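PDB 5EC6: HpuA, which probably serves as an outer-membrane lipoprotein receptor that binds haemoglobin so that the bacterium can draw on its haem iron. Local coordinates for residues W141-P144 with S145-S149; T213-F216 with N217-K220; G127-A130 with L131-K134. All blocks are in the same frame, centred on the assembly; numbering follows the deposited sequence.

Contact 1 of 3, residues W141-P144 with S145-S149; sequences WMSP and SKTVS
Ser143 OG sits between two other hydroxyls, 2.7 Å from Ser145 OG and 3.0 Å from Thr147 OG1, and is hydrogen-bonded to both. The torsion of Ser143 (chi1 78°) turns its OG to where the two partners meet it. Beneath this cluster runs a type I turn from Ser143 to Lys146, closed by Lys146 N to Ser143 O; that donor stands above the carbonyl plane. Ser143 O also accepts from a water at 2.8 Å, and the water in turn accepts from Lys146 NZ. Just outside the turn, Ser143 N reaches Thr147 O at 2.8 Å in a nearly straight bond.

On the other face of the hairpin, Met142 crosses Lys146 and Val148. Its CG is anti to the backbone N (chi1 176°), while a bend at chi3 carries the methyl to Val148 CG2, with 3.8 Å between it and Met142 CE; Met142 SD meets Lys146 CD at 3.7 Å. Val184 of strand 174-185 touches both Met142 and Val148. Further in, Trp141 and Ser149 form a hydrogen-bonded antiparallel pair, and Ser149 OG bonds to Gly46 O and Gln45 N.

The hydroxyl triad shares its face of the hairpin with the Trp141 ring, which has Ser143 N over it. Linked hydroxyls and a two-donor Ser143 O thus hold much of the turn's polar chemistry within the turn itself.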
# COMPACT_ATOMS: atom_id res chain seq x y z
N TRP A 141 -10.26 -1.33 -7.36
CA TRP A 141 -10.97 -1.10 -8.61
C TRP A 141 -12.36 -1.75 -8.47
O TRP A 141 -12.50 -2.84 -7.92
CB TRP A 141 -10.20 -1.70 -9.75
CG TRP A 141 -10.87 -1.71 -11.12
CD1 TRP A 141 -10.76 -0.77 -12.09
CD2 TRP A 141 -11.68 -2.78 -11.67
NE1 TRP A 141 -11.46 -1.16 -13.23
CE2 TRP A 141 -12.02 -2.40 -12.99
CE3 TRP A 141 -12.15 -3.99 -11.17
CZ2 TRP A 141 -12.80 -3.21 -13.81
CZ3 TRP A 141 -12.90 -4.82 -12.02
CH2 TRP A 141 -13.21 -4.41 -13.31
N MET A 142 -13.35 -1.04 -8.98
CA MET A 142 -14.72 -1.57 -9.03
C MET A 142 -15.13 -1.74 -10.49
O MET A 142 -14.93 -0.81 -11.26
CB MET A 142 -15.68 -0.64 -8.31
CG MET A 142 -17.13 -1.10 -8.42
SD MET A 142 -18.26 0.14 -7.75
CE MET A 142 -18.06 -0.45 -6.11
N SER A 143 -15.71 -2.89 -10.83
CA SER A 143 -16.22 -3.12 -12.19
C SER A 143 -17.55 -2.36 -12.43
O SER A 143 -18.21 -1.90 -11.47
CB SER A 143 -16.42 -4.60 -12.50
OG SER A 143 -17.59 -5.08 -11.90
N PRO A 144 -17.89 -2.17 -13.72
CA PRO A 144 -19.24 -1.69 -14.02
C PRO A 144 -20.33 -2.56 -13.40
O PRO A 144 -21.41 -2.04 -13.05
CB PRO A 144 -19.28 -1.68 -15.55
CG PRO A 144 -18.08 -2.36 -16.03
CD PRO A 144 -17.07 -2.31 -14.93
N SER A 145 -20.05 -3.84 -13.21
CA SER A 145 -20.99 -4.71 -12.46
C SER A 145 -20.98 -4.61 -10.93
O SER A 145 -21.72 -5.33 -10.26
CB SER A 145 -20.88 -6.15 -12.96
OG SER A 145 -19.61 -6.70 -12.63
N LYS A 146 -20.13 -3.75 -10.38
CA LYS A 146 -20.03 -3.44 -8.97
C LYS A 146 -19.34 -4.50 -8.15
O LYS A 146 -19.38 -4.44 -6.93
CB LYS A 146 -21.38 -3.14 -8.31
CG LYS A 146 -22.23 -2.12 -9.03
CD LYS A 146 -21.54 -0.80 -9.08
CE LYS A 146 -22.39 0.27 -9.73
NZ LYS A 146 -21.57 1.53 -9.70
N THR A 147 -18.67 -5.44 -8.79
CA THR A 147 -17.73 -6.29 -8.07
C THR A 147 -16.40 -5.54 -7.94
O THR A 147 -16.10 -4.66 -8.74
CB THR A 147 -17.54 -7.60 -8.80
OG1 THR A 147 -17.05 -7.38 -10.12
CG2 THR A 147 -18.87 -8.34 -8.89
N VAL A 148 -15.62 -5.89 -6.92
CA VAL A 148 -14.45 -5.07 -6.51
C VAL A 148 -13.23 -5.97 -6.45
O VAL A 148 -13.31 -7.11 -5.97
CB VAL A 148 -14.75 -4.40 -5.13
CG1 VAL A 148 -13.54 -3.66 -4.55
CG2 VAL A 148 -15.87 -3.41 -5.26
N SER A 149 -12.08 -5.45 -6.89
CA SER A 149 -10.78 -6.07 -6.61
C SER A 149 -9.89 -5.08 -5.86
O SER A 149 -9.54 -4.02 -6.42
CB SER A 149 -10.10 -6.55 -7.87
OG SER A 149 -8.92 -7.22 -7.55
O HOH W 1 -18.97 0.74 -11.13

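Contact 2 of 3, residues T213-F216 with N217-K220; sequences TVNF and NTGK
Asn215 OD1 takes backbone N-H groups from the turn that follows it. Thr218 N lies 3.0 Å from Asn215 OD1 and well above the plane of the amide carbonyl, whereas the bond from Asn217 N to the same oxygen is weak, with an angle of only 120° at the hydrogen. CG is anti to the backbone N (chi1 -173°), which swings the amide over the start of the turn. The Thr218 side chain crosses that of Asn215 at about a right angle, its OG1 3.3 Å from Asn215 CB. Asn215 ND2 donates to Asp315 O and Ser313 O, joining the turn to the C-terminal part of the chain. The Asn217 amide is satisfied too: OD1 accepts from Gly173 N, and ND2 donates to Asp311 O and Ser313 O.

The backbone oxygen of Asn215 also serves two donors. Lys220 N approaches Asn215 O in the carbonyl plane at 3.1 Å, and Gly219 N adds a weak bond. In return Asn215 N gives a nearly straight bond to Lys220 O at 2.8 Å. Lys220 NZ makes a salt bridge to Asp239 and a hydrogen bond to Asn241 OD1.

Gly219, at positive phi, and Lys220 together face Asn215: this is a G1 beta bulge, closing the antiparallel hairpin of strands 208-215 and 220-225.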
# COMPACT_ATOMS: atom_id res chain seq x y z
N THR A 213 2.96 -5.21 13.52
CA THR A 213 4.33 -5.53 13.88
C THR A 213 4.72 -6.91 13.37
O THR A 213 3.96 -7.91 13.51
CB THR A 213 4.51 -5.41 15.39
OG1 THR A 213 4.49 -4.03 15.72
CG2 THR A 213 5.79 -6.00 15.90
N VAL A 214 5.92 -6.94 12.80
CA VAL A 214 6.55 -8.15 12.32
C VAL A 214 7.63 -8.54 13.31
O VAL A 214 8.52 -7.73 13.63
CB VAL A 214 7.15 -7.99 10.91
CG1 VAL A 214 7.86 -9.28 10.53
CG2 VAL A 214 6.09 -7.66 9.88
N ASN A 215 7.56 -9.78 13.80
CA ASN A 215 8.64 -10.38 14.57
C ASN A 215 9.38 -11.35 13.65
O ASN A 215 8.83 -12.37 13.27
CB ASN A 215 8.11 -11.09 15.79
CG ASN A 215 9.21 -11.56 16.70
OD1 ASN A 215 10.22 -12.09 16.21
ND2 ASN A 215 9.06 -11.35 18.00
N PHE A 216 10.58 -10.96 13.24
CA PHE A 216 11.40 -11.74 12.34
C PHE A 216 12.06 -12.92 13.08
O PHE A 216 12.50 -13.85 12.42
CB PHE A 216 12.48 -10.87 11.71
CG PHE A 216 11.94 -9.81 10.76
CD1 PHE A 216 11.66 -10.12 9.45
CD2 PHE A 216 11.65 -8.54 11.22
CE1 PHE A 216 11.19 -9.14 8.56
CE2 PHE A 216 11.14 -7.57 10.34
CZ PHE A 216 10.89 -7.89 9.02
N ASN A 217 12.16 -12.85 14.39
CA ASN A 217 12.71 -14.00 15.19
C ASN A 217 11.76 -15.18 15.10
O ASN A 217 12.19 -16.31 14.88
CB ASN A 217 12.96 -13.63 16.65
CG ASN A 217 13.80 -12.41 16.82
OD1 ASN A 217 14.76 -12.20 16.08
ND2 ASN A 217 13.42 -11.56 17.79
N THR A 218 10.47 -14.92 15.26
CA THR A 218 9.45 -15.98 15.28
C THR A 218 8.71 -16.14 13.97
O THR A 218 7.96 -17.11 13.73
CB THR A 218 8.39 -15.65 16.36
OG1 THR A 218 7.76 -14.40 16.01
CG2 THR A 218 8.95 -15.62 17.75
N GLY A 219 8.90 -15.18 13.04
CA GLY A 219 8.18 -15.20 11.77
C GLY A 219 6.69 -14.97 11.89
O GLY A 219 5.92 -15.66 11.26
N LYS A 220 6.30 -14.02 12.73
CA LYS A 220 4.90 -13.71 12.99
C LYS A 220 4.59 -12.24 12.71
O LYS A 220 5.45 -11.38 12.87
CB LYS A 220 4.51 -14.04 14.43
CG LYS A 220 4.54 -15.55 14.73
CD LYS A 220 3.54 -16.35 13.91
CE LYS A 220 3.35 -17.74 14.52
NZ LYS A 220 2.40 -18.58 13.79

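Contact 3 of 3, residues G127-A130 with L131-K134; sequences GMNA and LRLK
Leu131 lies beside Met128, both side chains pointing the same way, and Leu131 CD1 overlaps Met128 CB at 3.8 Å. The pair goes into the interior, where Met128 touches Pro92, Leu101 and Tyr194, and Leu131 touches Cys119 and Ile180.

The backbone between them is a short 3-10 turn. Leu131 N bonds to Met128 O at 3.2 Å, and one residue on Arg132 N bonds to Asn129 O, both donors standing above the carbonyl planes they address. Asn129 O also accepts from Thr303 OG1, and Ala130 N donates to Tyr194 OH, so the turn is held to neighbouring parts of the fold.

Along its outer side runs Arg132, its chain extended from CG to NE (chi2 -180°), which carries the guanidinium back past Asn129. Asn129 OD1 is at the edge of that group, in its plane, 3.4 Å from Arg132 NE in a weak bond; the amide and guanidinium planes are 49° apart. Gly127 O lies over one face, with Arg132 NE 3.6 Å away, though Gly127 is poorly ordered and this approach is less certain.

Two oxygens, one at the edge and one over a face, thus flank the arginine and probably give its cation favourable electrostatics, although the one bond to the guanidinium within the turn is weak; the apolar pair is buried below.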
# COMPACT_ATOMS: atom_id res chain seq x y z
N GLY A 127 1.44 15.61 6.91
CA GLY A 127 2.05 14.67 7.84
C GLY A 127 1.57 13.26 7.52
O GLY A 127 1.55 12.86 6.35
N MET A 128 1.14 12.54 8.55
CA MET A 128 0.42 11.28 8.37
C MET A 128 1.27 10.31 7.60
O MET A 128 1.17 10.14 6.38
CB MET A 128 -0.91 11.48 7.68
CG MET A 128 -1.86 12.31 8.55
SD MET A 128 -3.58 11.82 8.46
CE MET A 128 -3.69 11.45 6.74
N ASN A 129 2.11 9.69 8.38
CA ASN A 129 3.19 8.95 7.87
C ASN A 129 2.75 7.70 7.11
O ASN A 129 3.48 7.30 6.23
CB ASN A 129 4.11 8.57 8.99
CG ASN A 129 4.90 9.75 9.53
OD1 ASN A 129 5.03 10.81 8.89
ND2 ASN A 129 5.43 9.56 10.73
N ALA A 130 1.59 7.10 7.42
CA ALA A 130 1.17 5.86 6.70
C ALA A 130 0.97 6.08 5.22
O ALA A 130 1.05 5.17 4.44
CB ALA A 130 -0.09 5.29 7.30
N LEU A 131 0.66 7.34 4.85
CA LEU A 131 0.28 7.66 3.49
C LEU A 131 1.47 7.94 2.61
O LEU A 131 1.33 7.98 1.41
CB LEU A 131 -0.58 8.94 3.49
CG LEU A 131 -1.89 9.02 4.25
CD1 LEU A 131 -2.30 10.49 4.26
CD2 LEU A 131 -2.94 8.15 3.57
N ARG A 132 2.63 8.16 3.23
CA ARG A 132 3.81 8.61 2.54
C ARG A 132 4.55 7.45 1.89
O ARG A 132 5.75 7.22 2.13
CB ARG A 132 4.77 9.27 3.53
CG ARG A 132 4.25 10.45 4.34
CD ARG A 132 5.39 10.95 5.26
NE ARG A 132 5.11 12.26 5.86
CZ ARG A 132 5.14 13.42 5.20
NH1 ARG A 132 5.45 13.45 3.90
NH2 ARG A 132 4.85 14.55 5.83
N LEU A 133 3.85 6.70 1.08
CA LEU A 133 4.43 5.51 0.50
C LEU A 133 5.25 5.98 -0.66
O LEU A 133 4.84 6.97 -1.30
CB LEU A 133 3.31 4.59 0.04
CG LEU A 133 2.37 4.16 1.14
CD1 LEU A 133 1.15 3.48 0.52
CD2 LEU A 133 3.03 3.22 2.07
N LYS A 134 6.44 5.39 -0.85
CA LYS A 134 7.32 5.68 -2.00
C LYS A 134 7.59 4.50 -2.89
O LYS A 134 8.02 4.66 -4.01
CB LYS A 134 8.69 6.24 -1.54
CG LYS A 134 8.62 7.38 -0.56
CD LYS A 134 8.15 8.70 -1.16
CE LYS A 134 8.30 9.79 -0.08
NZ LYS A 134 7.09 10.65 0.15

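Contacts 1, 2 and 3 are separate local turns in one chain and do not touch. In chain order contact 3 comes first: it lies in the loop leading from strand 115-118 into strand 136-142, whose far end turns back at contact 1. Their centres are 27 Å apart, on opposite sides of the chain's centre. Contact 2 closes a later hairpin, 35 Å from contact 1 and 23 Å from contact 3, centre to centre. Strand 174-185 is their common neighbour, meeting side chains from all three. No haem or haemoglobin is present in this apo model; a glycerol lies about 3 Å from the Lys220 side chain of contact 2, probably from the crystallisation liquor.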